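Local coordinates for ATP-citrate lyase beta-subunit (PDB 6HXJ), which probably catalyses, as part of ATP-citrate lyase, the ATP-driven cleavage of citrate with coenzyme A to oxaloacetate and acetyl-CoA, at residues A[182-187]-A[206-211]; A[333-338]-A[367-372]; A[119-124]-A[132-137]; A[253-258]-A[309-314]; A[354-359]-A[384-389]. All blocks are in the same frame, centred on the assembly; numbering follows the deposited sequence.

Contact 1: residues A[182-187]-A[206-211]; sequences EDAQSI and AVMNVD
Strands 184-195 and 200-210 pair antiparallel, and near the open end of their hairpin the register slips by one residue, so that Gln185 and Ser186 both face Asn209 in a classic beta bulge. Asn209 O takes two N-H groups: Gln185 N at 2.7 Å, from above the carbonyl plane, and Ser186 N at 3.3 Å, in that plane on a lone pair. Past the bulge, Asp211 N reaches Asp183 O at 2.8 Å, nearly along the C=O axis. On one face of the sheet Asn209 ND2 donates to Ser186 OG at 2.8 Å, a somewhat bent bond (146°) with the hydroxyl oxygen tilted from the amide plane. On the other face Ile187 and Met208 lie side by side, CG1 of Ile187 3.7 Å from CG of Met208. The fully extended methionine carries its CE on to CB of Glu182, at 4.2 Å. Phe13 of helix 6-15 and Phe179 of helix 163-181 close over this apolar side. The Gln185 amide lies almost parallel to the Asp211 carboxylate, and its NE2 bonds an acidic side chain of another protein chain. Asp183 OD1 and Asp211 OD2 stand 4.2 Å apart. Such like charges would probably repel, but Arg217 pairs with Asp183 and probably offsets its charge; Asp211 OD2 takes a backbone hydrogen bond from the other chain, yet with Asp213 also close its ionisation may be shifted.

Contact 2: residues A[333-338]-A[367-372]; sequences SGIING and AAIKQL
No aromatic ring enters this contact, so no ring face or edge is in play; the Asn337 amide, whose CB points away from the partner helix, makes a weak bond from ND2 back to Ser333 O. Everything that meets is aliphatic. Segments 333-338 and 367-371 run almost parallel, at 12°, with their axes 10.0 Å apart, and Ile336 bridges the gap. Its CG1 stands anti to the carbonyl carbon (chi1 -67°), and CD1 goes on to the other helix, 3.5 Å from the backbone C of Ala368 and 3.6 Å from its CB. Ile369 crosses obliquely and puts its CD1 3.6 Å from Ile336 CG1. Next to it, Leu372 CD1 sits against both branches of Ile336, 3.7 Å from CG1 and CG2 alike. An alanine at Ile336 removes both branches, and would probably loosen the grip of Ala368, Ile369 and Leu372 on helix 328-344. Ile369 also leans on Ile379 and Val381 of the sheet, while Ile335 packs toward helix 297-309. Such near-parallel neighbours are typical of successive beta-alpha-beta crossovers in a Rossmann-like domain: helix 328-344 leads into strand 352-356, and helix 362-371 leads out of it to strand 378-382.

Contact 3: residues A[119-124]-A[132-137]; sequences LISKHG and WDSVRR
This is the antiparallel pairing of strands 115-121 and 136-141, a hairpin with a long connection at one margin of the antiparallel sheet in the ATP-grasp domain. Ile120 and Arg136 form the hydrogen-bonded pair: Ile120 N to Arg136 O is 2.8 Å, and Arg136 N to Ile120 O is 2.9 Å. Leu119, from the neighbouring non-hydrogen-bonded pair with Arg137, carries the apolar side. Its CB starts 3.8 Å from Val135 CG1. CG, set anti to the carbonyl carbon (chi1 -85°), lies 3.7 Å from Arg137 CB, the two side chains running alongside each other. CD1 stays over that same CB, while CD2 ends in a corner, 3.6 Å from Trp132 CZ2 and 3.6 Å from Arg137 NH2. A glycine in place of Leu119 removes all four of these carbons, and would probably leave the Trp132 ring and the Arg137 chain less firmly placed. Ile110 of strand 104-112 also touches Leu119, whereas Ile120 points to the opposite face, under helices 148-158 and 163-181. Val135 packs its CG2 over one face of the Trp132 indole, offset toward the rim. Farther along, Ser134 CB lies in the plane of the His123 ring, at its edge, 3.5 Å from CD2.

Contact 4: residues A[253-258]-A[309-314]; sequences FVEVPG and RLPNIK
Among the residues that touch here, the best-held polar atom is the backbone N of Glu255, and one hydrogen bond grips it, to OE2 of Glu237 on helix 235-246. No hydrogen bond crosses between 253-258 and 309-314; the contact is made by carbon. Leu310, at the start of the loop that leaves helix 297-309 for strand 315-318, makes the largest single contribution, through its two methyls. CD2 comes in at the edge of the Phe253 ring, in its plane, 4.0 Å from CZ, so that the two side chains meet tip to tip. CD1 approaches the next ring atom, 4.1 Å from Phe253 CE1. The same CD2 lies against the stem of Glu255, 3.7 Å from CG. Glu255 is extended, with CG anti to the backbone N (chi1 -155°), and slides past the leucine in the opposite direction, which carries OE2 to within 3.9 Å of Leu310 CD2. A looser touch follows at the turn, where Asn312 OD1 is 4.4 Å from Gly258 CA. Phe253 also packs on Ala236 and Ile240 of helix 235-246 and on Leu303 and Ile307 of helix 297-309. The contact thus ties a strand that is outermost in the mixed sheet within this chain to a helix-to-strand loop of the citrate-binding domain. It is a surface contact: the leucine packs against a buried ring and the aliphatic stem of a glutamate. Chiefly apolar, it has the Glu255 carboxylate at its margin; the N-H of Glu255 would probably stabilise the negative charge of Glu237.

Contact 5: residues A[354-359]-A[384-389]; sequences WVRRGG and RSMPMT
Arg356, at the end of strand 352-356, pushes its guanidinium into the loop 384-389 and is held there by main-chain oxygens. NE donates to Met386 O at 2.9 Å, with the oxygen in the guanidinium plane and NE lying nearly along the C=O axis. NH2 donates to Arg384 O at 3.2 Å, on a lone pair of the carbonyl but tilted from the guanidinium plane, and more bent (142°). Over one face of the group lies Met388 CA, 3.6 Å above the plane and offset toward the rim, while Met388 CG rests 3.9 Å from NH1. In Arg356, chi1 (-170°) sets CG anti to the backbone N and 3.9 Å from Met386 CG, and the bend at chi2 (-88°) then turns the guanidinium toward the loop carbonyls. Farther out, NH1 is held by Gly320 O and by a salt bridge to an acidic side chain of another protein chain. Arg384 forms a salt bridge through NH1 with Glu362, whose OE1 also takes Gly359 N, while Arg384 NH2 bonds a polar side chain of another protein chain. Arg357, whose CB points away from the loop, hydrogen-bonds Ala321 O and a bound citrate, probably from the crystallisation liquor, through NH1. One buried arginine therefore stitches strand, loop and partner subunit together; the carbonyl oxygens and the acidic neighbour would probably stabilise its positive charge.

Contacts 1 and 3 belong to one antiparallel sheet of the ATP-grasp part; contacts 2, 4 and 5 lie in the citrate-binding part. Main-chain hydrogen bonds run through both ATP-grasp pairings, but contact 1 is the better buried, while contact 3 has several exposed residues. Contacts 2 and 5 are buried neighbours: the strand of contact 5 lies in sequence between the two helices of contact 2, and Ile369 CG1 touches Val355 CG2 at 4.0 Å. Their chemistry splits, purely aliphatic between helices and polar at the strand's end, where an arginine meets loop carbonyls. Contact 4, on the same sheet as contact 5, is a surface contact made by carbon without a hydrogen bond across it.

Contact 1: residues A[182-187]-A[206-211]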
# COMPACT_ATOMS: atom_id res chain seq x y z
N GLU A 182 47.31 -28.04 -26.08
CA GLU A 182 46.07 -28.52 -26.67
C GLU A 182 45.37 -29.62 -25.87
O GLU A 182 44.45 -30.26 -26.39
CB GLU A 182 46.27 -28.98 -28.15
CG GLU A 182 46.58 -27.88 -29.15
CD GLU A 182 45.65 -26.68 -29.22
OE1 GLU A 182 44.41 -26.87 -29.18
OE2 GLU A 182 46.17 -25.55 -29.34
N ASP A 183 45.78 -29.86 -24.63
CA ASP A 183 45.18 -30.93 -23.82
C ASP A 183 45.20 -32.31 -24.54
O ASP A 183 44.23 -33.05 -24.47
CB ASP A 183 43.73 -30.55 -23.36
CG ASP A 183 43.66 -29.82 -22.02
OD1 ASP A 183 43.84 -30.50 -20.95
OD2 ASP A 183 43.35 -28.60 -22.02
N ALA A 184 46.29 -32.63 -25.25
CA ALA A 184 46.36 -33.89 -25.98
C ALA A 184 46.58 -35.05 -25.05
O ALA A 184 47.13 -34.87 -23.98
CB ALA A 184 47.47 -33.85 -27.02
N GLN A 185 46.18 -36.24 -25.47
CA GLN A 185 46.44 -37.50 -24.77
C GLN A 185 47.66 -38.12 -25.46
O GLN A 185 48.53 -38.71 -24.82
CB GLN A 185 45.22 -38.41 -24.86
CG GLN A 185 44.06 -37.86 -24.03
CD GLN A 185 42.70 -38.44 -24.35
OE1 GLN A 185 42.42 -38.95 -25.45
NE2 GLN A 185 41.79 -38.31 -23.41
N SER A 186 47.76 -37.90 -26.77
CA SER A 186 48.84 -38.40 -27.62
C SER A 186 48.80 -37.77 -29.02
O SER A 186 47.74 -37.40 -29.51
CB SER A 186 48.79 -39.93 -27.74
OG SER A 186 47.59 -40.37 -28.34
N ILE A 187 49.99 -37.66 -29.65
CA ILE A 187 50.23 -37.15 -31.00
C ILE A 187 51.30 -38.04 -31.63
O ILE A 187 52.38 -38.17 -31.06
CB ILE A 187 50.71 -35.67 -30.97
CG1 ILE A 187 49.71 -34.73 -30.22
CG2 ILE A 187 51.02 -35.17 -32.40
CD1 ILE A 187 50.27 -33.38 -29.73
N ALA A 206 49.44 -37.62 -39.45
CA ALA A 206 49.16 -37.05 -38.13
C ALA A 206 48.03 -37.76 -37.39
O ALA A 206 46.85 -37.60 -37.74
CB ALA A 206 48.84 -35.57 -38.28
N VAL A 207 48.41 -38.53 -36.34
CA VAL A 207 47.47 -39.26 -35.47
C VAL A 207 47.36 -38.51 -34.12
O VAL A 207 48.23 -38.65 -33.27
CB VAL A 207 47.86 -40.75 -35.27
CG1 VAL A 207 46.76 -41.51 -34.55
CG2 VAL A 207 48.18 -41.43 -36.60
N MET A 208 46.29 -37.73 -33.91
CA MET A 208 46.16 -36.95 -32.68
C MET A 208 44.95 -37.32 -31.83
O MET A 208 43.82 -37.30 -32.31
CB MET A 208 46.12 -35.46 -33.00
CG MET A 208 46.35 -34.58 -31.85
SD MET A 208 46.49 -32.93 -32.53
CE MET A 208 46.91 -31.98 -31.01
N ASN A 209 45.18 -37.57 -30.55
CA ASN A 209 44.11 -37.80 -29.56
C ASN A 209 44.09 -36.64 -28.57
O ASN A 209 45.13 -36.36 -27.97
CB ASN A 209 44.28 -39.12 -28.82
CG ASN A 209 44.29 -40.30 -29.75
OD1 ASN A 209 43.24 -40.78 -30.19
ND2 ASN A 209 45.48 -40.75 -30.11
N VAL A 210 42.95 -35.95 -28.44
CA VAL A 210 42.86 -34.83 -27.49
C VAL A 210 41.86 -35.15 -26.39
O VAL A 210 40.96 -35.96 -26.58
CB VAL A 210 42.64 -33.42 -28.11
CG1 VAL A 210 43.86 -32.99 -28.92
CG2 VAL A 210 41.37 -33.34 -28.94
N ASP A 211 42.04 -34.55 -25.22
CA ASP A 211 41.10 -34.77 -24.11
C ASP A 211 39.86 -33.85 -24.33
O ASP A 211 39.88 -32.67 -23.98
CB ASP A 211 41.83 -34.54 -22.77
CG ASP A 211 40.93 -34.47 -21.53
OD1 ASP A 211 39.80 -35.02 -21.57
OD2 ASP A 211 41.39 -33.91 -20.51

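Contact 2: residues A[333-338]-A[367-372]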
# COMPACT_ATOMS: atom_id res chain seq x y z
N SER A 333 9.68 -45.51 -13.78
CA SER A 333 8.46 -45.01 -14.43
C SER A 333 8.71 -44.73 -15.93
O SER A 333 7.84 -45.02 -16.76
CB SER A 333 7.91 -43.79 -13.69
OG SER A 333 8.49 -42.56 -14.12
N GLY A 334 9.91 -44.23 -16.25
CA GLY A 334 10.33 -43.96 -17.62
C GLY A 334 10.46 -45.26 -18.39
O GLY A 334 10.06 -45.32 -19.54
N ILE A 335 10.99 -46.34 -17.72
CA ILE A 335 11.15 -47.71 -18.26
C ILE A 335 9.77 -48.33 -18.49
O ILE A 335 9.53 -48.89 -19.56
CB ILE A 335 12.08 -48.66 -17.39
CG1 ILE A 335 13.53 -48.16 -17.35
CG2 ILE A 335 12.06 -50.13 -17.89
CD1 ILE A 335 14.44 -48.83 -16.34
N ILE A 336 8.87 -48.20 -17.50
CA ILE A 336 7.50 -48.71 -17.55
C ILE A 336 6.75 -48.04 -18.69
O ILE A 336 6.17 -48.76 -19.52
CB ILE A 336 6.75 -48.60 -16.17
CG1 ILE A 336 7.36 -49.52 -15.11
CG2 ILE A 336 5.25 -48.91 -16.33
CD1 ILE A 336 7.00 -49.16 -13.68
N ASN A 337 6.78 -46.69 -18.77
CA ASN A 337 6.13 -45.93 -19.84
C ASN A 337 6.60 -46.37 -21.23
O ASN A 337 5.75 -46.67 -22.08
CB ASN A 337 6.27 -44.43 -19.60
CG ASN A 337 5.23 -43.99 -18.62
OD1 ASN A 337 4.02 -44.18 -18.86
ND2 ASN A 337 5.67 -43.49 -17.46
N GLY A 338 7.91 -46.54 -21.39
CA GLY A 338 8.51 -47.04 -22.62
C GLY A 338 8.18 -48.49 -22.94
O GLY A 338 8.18 -48.87 -24.11
N ALA A 367 7.78 -52.36 -7.13
CA ALA A 367 6.34 -52.67 -7.02
C ALA A 367 5.61 -52.21 -8.28
O ALA A 367 4.75 -52.93 -8.79
CB ALA A 367 5.76 -51.99 -5.79
N ALA A 368 5.98 -51.04 -8.82
CA ALA A 368 5.43 -50.47 -10.05
C ALA A 368 5.76 -51.36 -11.26
O ALA A 368 4.89 -51.60 -12.10
CB ALA A 368 5.95 -49.07 -10.25
N ILE A 369 6.98 -51.90 -11.33
CA ILE A 369 7.42 -52.76 -12.41
C ILE A 369 6.77 -54.19 -12.34
O ILE A 369 6.47 -54.76 -13.39
CB ILE A 369 8.99 -52.76 -12.47
CG1 ILE A 369 9.53 -53.23 -13.86
CG2 ILE A 369 9.69 -53.49 -11.35
CD1 ILE A 369 9.83 -52.16 -14.90
N LYS A 370 6.53 -54.74 -11.13
CA LYS A 370 5.90 -56.05 -10.94
C LYS A 370 4.39 -55.95 -11.23
O LYS A 370 3.78 -56.97 -11.55
CB LYS A 370 6.20 -56.64 -9.55
CG LYS A 370 6.12 -58.16 -9.51
CD LYS A 370 6.84 -58.79 -8.30
CE LYS A 370 6.84 -60.31 -8.33
NZ LYS A 370 7.69 -60.87 -9.42
N GLN A 371 3.79 -54.74 -11.18
CA GLN A 371 2.39 -54.56 -11.55
C GLN A 371 2.26 -54.85 -13.03
O GLN A 371 1.26 -55.44 -13.43
CB GLN A 371 1.93 -53.13 -11.26
CG GLN A 371 0.48 -52.82 -11.63
CD GLN A 371 0.15 -51.37 -11.40
OE1 GLN A 371 0.88 -50.45 -11.81
NE2 GLN A 371 -1.00 -51.12 -10.81
N LEU A 372 3.28 -54.49 -13.84
CA LEU A 372 3.27 -54.77 -15.27
C LEU A 372 2.96 -56.23 -15.62
O LEU A 372 2.67 -56.51 -16.77
CB LEU A 372 4.54 -54.31 -15.99
CG LEU A 372 4.66 -52.84 -16.33
CD1 LEU A 372 6.05 -52.53 -16.84
CD2 LEU A 372 3.69 -52.43 -17.41

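Contact 3: residues A[119-124]-A[132-137]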
# COMPACT_ATOMS: atom_id res chain seq x y z
N LEU A 119 58.94 -40.10 -27.93
CA LEU A 119 59.66 -41.18 -28.59
C LEU A 119 60.13 -40.64 -29.92
O LEU A 119 59.35 -40.01 -30.64
CB LEU A 119 58.77 -42.44 -28.75
CG LEU A 119 58.70 -43.40 -27.56
CD1 LEU A 119 57.91 -42.83 -26.43
CD2 LEU A 119 58.07 -44.71 -27.95
N ILE A 120 61.42 -40.82 -30.23
CA ILE A 120 62.00 -40.35 -31.48
C ILE A 120 62.76 -41.47 -32.21
O ILE A 120 63.46 -42.26 -31.59
CB ILE A 120 62.87 -39.07 -31.25
CG1 ILE A 120 63.16 -38.34 -32.58
CG2 ILE A 120 64.16 -39.32 -30.43
CD1 ILE A 120 63.67 -36.99 -32.40
N SER A 121 62.63 -41.51 -33.53
CA SER A 121 63.37 -42.49 -34.33
C SER A 121 63.81 -41.88 -35.64
O SER A 121 63.11 -41.05 -36.22
CB SER A 121 62.53 -43.74 -34.59
OG SER A 121 63.37 -44.79 -35.05
N LYS A 122 64.98 -42.31 -36.12
CA LYS A 122 65.52 -41.88 -37.41
C LYS A 122 64.94 -42.76 -38.52
O LYS A 122 64.93 -42.36 -39.68
CB LYS A 122 67.05 -41.97 -37.39
CG LYS A 122 67.75 -40.83 -38.12
CD LYS A 122 69.26 -40.92 -37.98
CE LYS A 122 69.96 -39.99 -38.95
NZ LYS A 122 71.39 -40.35 -39.14
N HIS A 123 64.45 -43.96 -38.14
CA HIS A 123 63.83 -44.95 -39.01
C HIS A 123 62.33 -44.78 -39.05
O HIS A 123 61.60 -45.54 -38.43
CB HIS A 123 64.19 -46.37 -38.57
CG HIS A 123 65.63 -46.69 -38.73
ND1 HIS A 123 66.22 -46.80 -39.98
CD2 HIS A 123 66.57 -46.92 -37.78
CE1 HIS A 123 67.49 -47.09 -39.75
NE2 HIS A 123 67.75 -47.17 -38.45
N GLY A 124 61.88 -43.80 -39.82
CA GLY A 124 60.46 -43.51 -39.97
C GLY A 124 59.81 -44.22 -41.13
O GLY A 124 60.48 -44.71 -42.03
N TRP A 132 62.51 -50.95 -33.62
CA TRP A 132 62.04 -50.41 -32.35
C TRP A 132 63.19 -50.21 -31.34
O TRP A 132 62.99 -49.58 -30.30
CB TRP A 132 60.86 -51.20 -31.77
CG TRP A 132 60.03 -50.37 -30.83
CD1 TRP A 132 60.05 -50.41 -29.47
CD2 TRP A 132 59.18 -49.26 -31.19
NE1 TRP A 132 59.22 -49.43 -28.95
CE2 TRP A 132 58.68 -48.72 -29.99
CE3 TRP A 132 58.78 -48.69 -32.41
CZ2 TRP A 132 57.78 -47.65 -29.97
CZ3 TRP A 132 57.90 -47.62 -32.39
CH2 TRP A 132 57.41 -47.11 -31.18
N ASP A 133 64.42 -50.66 -31.68
CA ASP A 133 65.60 -50.45 -30.83
C ASP A 133 66.17 -49.07 -31.15
O ASP A 133 66.88 -48.47 -30.33
CB ASP A 133 66.67 -51.54 -31.09
CG ASP A 133 66.79 -52.67 -30.07
OD1 ASP A 133 65.79 -52.92 -29.34
OD2 ASP A 133 67.85 -53.34 -30.04
N SER A 134 65.86 -48.58 -32.37
CA SER A 134 66.29 -47.28 -32.88
C SER A 134 65.63 -46.14 -32.13
O SER A 134 66.14 -45.02 -32.14
CB SER A 134 66.03 -47.18 -34.38
OG SER A 134 64.66 -47.14 -34.72
N VAL A 135 64.49 -46.44 -31.48
CA VAL A 135 63.66 -45.50 -30.73
C VAL A 135 64.31 -45.08 -29.40
O VAL A 135 64.62 -45.90 -28.54
CB VAL A 135 62.21 -46.00 -30.53
CG1 VAL A 135 61.41 -45.08 -29.62
CG2 VAL A 135 61.49 -46.17 -31.86
N ARG A 136 64.53 -43.76 -29.29
CA ARG A 136 65.05 -43.10 -28.11
C ARG A 136 63.90 -42.33 -27.49
O ARG A 136 63.19 -41.58 -28.18
CB ARG A 136 66.27 -42.19 -28.44
CG ARG A 136 67.44 -42.94 -29.10
CD ARG A 136 67.96 -44.08 -28.25
NE ARG A 136 68.91 -44.92 -28.97
CZ ARG A 136 69.24 -46.15 -28.60
NH1 ARG A 136 70.11 -46.85 -29.31
NH2 ARG A 136 68.69 -46.70 -27.52
N ARG A 137 63.66 -42.60 -26.23
CA ARG A 137 62.55 -42.01 -25.53
C ARG A 137 62.99 -41.23 -24.31
O ARG A 137 63.86 -41.68 -23.58
CB ARG A 137 61.48 -43.06 -25.17
CG ARG A 137 62.00 -44.35 -24.56
CD ARG A 137 60.87 -45.22 -24.03
NE ARG A 137 60.21 -45.99 -25.09
CZ ARG A 137 59.32 -46.95 -24.87
NH1 ARG A 137 58.95 -47.27 -23.64
NH2 ARG A 137 58.78 -47.61 -25.90

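Contact 4: residues A[253-258]-A[309-314]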
# COMPACT_ATOMS: atom_id res chain seq x y z
N PHE A 253 23.87 -45.67 -25.88
CA PHE A 253 23.32 -46.81 -26.61
C PHE A 253 24.23 -47.19 -27.77
O PHE A 253 24.64 -46.32 -28.54
CB PHE A 253 21.86 -46.57 -27.08
CG PHE A 253 21.29 -47.65 -27.97
CD1 PHE A 253 20.75 -48.81 -27.43
CD2 PHE A 253 21.28 -47.49 -29.35
CE1 PHE A 253 20.22 -49.81 -28.25
CE2 PHE A 253 20.76 -48.49 -30.18
CZ PHE A 253 20.23 -49.64 -29.62
N VAL A 254 24.57 -48.48 -27.86
CA VAL A 254 25.40 -49.05 -28.92
C VAL A 254 24.69 -50.31 -29.44
O VAL A 254 24.33 -51.19 -28.66
CB VAL A 254 26.86 -49.36 -28.49
CG1 VAL A 254 27.69 -49.80 -29.69
CG2 VAL A 254 27.51 -48.16 -27.80
N GLU A 255 24.50 -50.39 -30.75
CA GLU A 255 23.84 -51.53 -31.37
C GLU A 255 24.86 -52.60 -31.75
O GLU A 255 25.86 -52.29 -32.42
CB GLU A 255 23.01 -51.09 -32.59
CG GLU A 255 21.86 -52.03 -32.94
CD GLU A 255 20.90 -51.58 -34.03
OE1 GLU A 255 20.60 -50.36 -34.11
OE2 GLU A 255 20.40 -52.46 -34.77
N VAL A 256 24.64 -53.82 -31.28
CA VAL A 256 25.49 -54.96 -31.59
C VAL A 256 24.78 -55.75 -32.71
O VAL A 256 23.60 -56.10 -32.52
CB VAL A 256 25.83 -55.83 -30.35
CG1 VAL A 256 26.70 -57.02 -30.71
CG2 VAL A 256 26.52 -54.98 -29.29
N PRO A 257 25.43 -56.00 -33.88
CA PRO A 257 24.77 -56.75 -34.96
C PRO A 257 24.26 -58.14 -34.53
O PRO A 257 25.03 -59.01 -34.14
CB PRO A 257 25.85 -56.83 -36.05
CG PRO A 257 26.76 -55.68 -35.77
CD PRO A 257 26.80 -55.61 -34.28
N GLY A 258 22.94 -58.29 -34.56
CA GLY A 258 22.26 -59.50 -34.11
C GLY A 258 22.03 -59.47 -32.62
O GLY A 258 21.67 -58.42 -32.07
N ARG A 309 12.57 -51.65 -29.83
CA ARG A 309 12.51 -51.59 -31.30
C ARG A 309 13.52 -52.56 -31.97
O ARG A 309 13.33 -52.91 -33.13
CB ARG A 309 12.73 -50.14 -31.79
CG ARG A 309 11.54 -49.19 -31.58
CD ARG A 309 11.94 -47.73 -31.83
NE ARG A 309 11.09 -46.78 -31.09
CZ ARG A 309 11.42 -45.52 -30.80
NH1 ARG A 309 12.60 -45.03 -31.18
NH2 ARG A 309 10.59 -44.74 -30.12
N LEU A 310 14.55 -53.04 -31.23
CA LEU A 310 15.61 -53.96 -31.70
C LEU A 310 15.11 -55.31 -32.29
O LEU A 310 14.19 -55.92 -31.74
CB LEU A 310 16.66 -54.23 -30.59
CG LEU A 310 17.59 -53.08 -30.23
CD1 LEU A 310 18.28 -53.34 -28.92
CD2 LEU A 310 18.65 -52.87 -31.29
N PRO A 311 15.73 -55.75 -33.43
CA PRO A 311 15.29 -56.99 -34.07
C PRO A 311 15.75 -58.27 -33.38
O PRO A 311 16.88 -58.35 -32.86
CB PRO A 311 15.87 -56.88 -35.48
CG PRO A 311 17.10 -56.07 -35.33
CD PRO A 311 16.82 -55.11 -34.20
N ASN A 312 14.86 -59.28 -33.44
CA ASN A 312 15.01 -60.65 -32.91
C ASN A 312 15.62 -60.70 -31.48
O ASN A 312 16.63 -61.37 -31.21
CB ASN A 312 15.74 -61.59 -33.90
CG ASN A 312 16.92 -61.00 -34.65
OD1 ASN A 312 18.04 -60.86 -34.12
ND2 ASN A 312 16.69 -60.65 -35.92
N ILE A 313 14.98 -60.01 -30.56
CA ILE A 313 15.42 -60.05 -29.18
C ILE A 313 14.50 -60.98 -28.37
O ILE A 313 13.27 -60.88 -28.48
CB ILE A 313 15.64 -58.65 -28.55
CG1 ILE A 313 14.35 -57.81 -28.47
CG2 ILE A 313 16.74 -57.91 -29.30
CD1 ILE A 313 14.42 -56.67 -27.49
N LYS A 314 15.08 -61.89 -27.61
CA LYS A 314 14.29 -62.86 -26.84
C LYS A 314 14.03 -62.44 -25.39
O LYS A 314 12.92 -62.63 -24.90
CB LYS A 314 14.90 -64.28 -26.92
CG LYS A 314 14.62 -64.99 -28.25
CD LYS A 314 15.81 -65.80 -28.77
CE LYS A 314 15.52 -67.28 -28.95
NZ LYS A 314 14.60 -67.56 -30.08

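Contact 5: residues A[354-359]-A[384-389]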
# COMPACT_ATOMS: atom_id res chain seq x y z
N TRP A 354 13.55 -59.33 -17.57
CA TRP A 354 14.24 -59.72 -16.33
C TRP A 354 14.69 -58.46 -15.61
O TRP A 354 15.50 -57.70 -16.13
CB TRP A 354 15.43 -60.65 -16.62
CG TRP A 354 15.05 -61.88 -17.41
CD1 TRP A 354 15.02 -62.01 -18.77
CD2 TRP A 354 14.60 -63.12 -16.88
NE1 TRP A 354 14.60 -63.27 -19.12
CE2 TRP A 354 14.34 -63.97 -17.97
CE3 TRP A 354 14.42 -63.61 -15.57
CZ2 TRP A 354 13.89 -65.29 -17.81
CZ3 TRP A 354 13.97 -64.91 -15.40
CH2 TRP A 354 13.72 -65.74 -16.51
N VAL A 355 14.13 -58.22 -14.42
CA VAL A 355 14.41 -57.04 -13.61
C VAL A 355 15.14 -57.42 -12.33
O VAL A 355 14.71 -58.33 -11.61
CB VAL A 355 13.11 -56.21 -13.33
CG1 VAL A 355 13.42 -54.92 -12.58
CG2 VAL A 355 12.38 -55.89 -14.62
N ARG A 356 16.25 -56.73 -12.06
CA ARG A 356 17.02 -56.84 -10.82
C ARG A 356 17.60 -55.46 -10.56
O ARG A 356 18.38 -54.96 -11.38
CB ARG A 356 18.12 -57.94 -10.87
CG ARG A 356 18.76 -58.24 -9.52
CD ARG A 356 19.93 -57.32 -9.24
NE ARG A 356 20.57 -57.60 -7.95
CZ ARG A 356 21.41 -56.79 -7.34
NH1 ARG A 356 21.72 -55.61 -7.87
NH2 ARG A 356 21.94 -57.13 -6.17
N ARG A 357 17.20 -54.84 -9.46
CA ARG A 357 17.62 -53.49 -9.16
C ARG A 357 17.55 -53.16 -7.65
O ARG A 357 16.80 -53.78 -6.89
CB ARG A 357 16.79 -52.50 -9.99
CG ARG A 357 17.20 -51.03 -9.96
CD ARG A 357 18.55 -50.74 -10.57
NE ARG A 357 18.74 -49.31 -10.81
CZ ARG A 357 19.85 -48.63 -10.55
NH1 ARG A 357 20.91 -49.25 -10.03
NH2 ARG A 357 19.93 -47.33 -10.82
N GLY A 358 18.36 -52.19 -7.26
CA GLY A 358 18.40 -51.58 -5.94
C GLY A 358 18.69 -50.10 -6.07
O GLY A 358 19.16 -49.65 -7.12
N GLY A 359 18.37 -49.32 -5.04
CA GLY A 359 18.62 -47.88 -5.09
C GLY A 359 17.54 -47.06 -4.44
O GLY A 359 16.54 -47.61 -4.00
N ARG A 384 17.68 -57.04 -4.44
CA ARG A 384 19.10 -57.17 -4.08
C ARG A 384 19.54 -58.58 -3.65
O ARG A 384 20.71 -58.93 -3.86
CB ARG A 384 19.45 -56.17 -2.99
CG ARG A 384 18.52 -56.24 -1.79
CD ARG A 384 18.38 -54.89 -1.17
NE ARG A 384 19.63 -54.53 -0.55
CZ ARG A 384 20.12 -53.31 -0.50
NH1 ARG A 384 19.44 -52.30 -1.03
NH2 ARG A 384 21.29 -53.08 0.08
N SER A 385 18.63 -59.38 -3.03
CA SER A 385 18.92 -60.76 -2.58
C SER A 385 19.37 -61.68 -3.73
O SER A 385 20.21 -62.57 -3.52
CB SER A 385 17.74 -61.34 -1.81
OG SER A 385 16.53 -61.21 -2.55
N MET A 386 18.87 -61.40 -4.96
CA MET A 386 19.25 -62.06 -6.20
C MET A 386 20.62 -61.47 -6.61
O MET A 386 20.66 -60.26 -6.88
CB MET A 386 18.19 -61.77 -7.27
CG MET A 386 18.62 -62.04 -8.72
SD MET A 386 19.03 -63.77 -9.11
CE MET A 386 17.38 -64.53 -9.02
N PRO A 387 21.74 -62.25 -6.62
CA PRO A 387 23.04 -61.68 -7.02
C PRO A 387 22.85 -60.97 -8.37
O PRO A 387 22.05 -61.41 -9.19
CB PRO A 387 23.99 -62.89 -6.98
CG PRO A 387 23.35 -63.81 -6.03
CD PRO A 387 21.88 -63.68 -6.29
N MET A 388 23.52 -59.81 -8.54
CA MET A 388 23.42 -58.89 -9.67
C MET A 388 23.26 -59.49 -11.09
O MET A 388 22.21 -59.29 -11.72
CB MET A 388 24.63 -57.95 -9.72
CG MET A 388 24.35 -56.67 -10.48
SD MET A 388 25.71 -55.52 -10.63
CE MET A 388 26.71 -56.26 -11.88
N THR A 389 24.30 -60.20 -11.58
CA THR A 389 24.36 -60.79 -12.92
C THR A 389 23.76 -62.20 -12.95
O THR A 389 23.88 -62.88 -13.97
CB THR A 389 25.80 -60.78 -13.46
OG1 THR A 389 26.66 -61.35 -12.47
CG2 THR A 389 26.29 -59.38 -13.81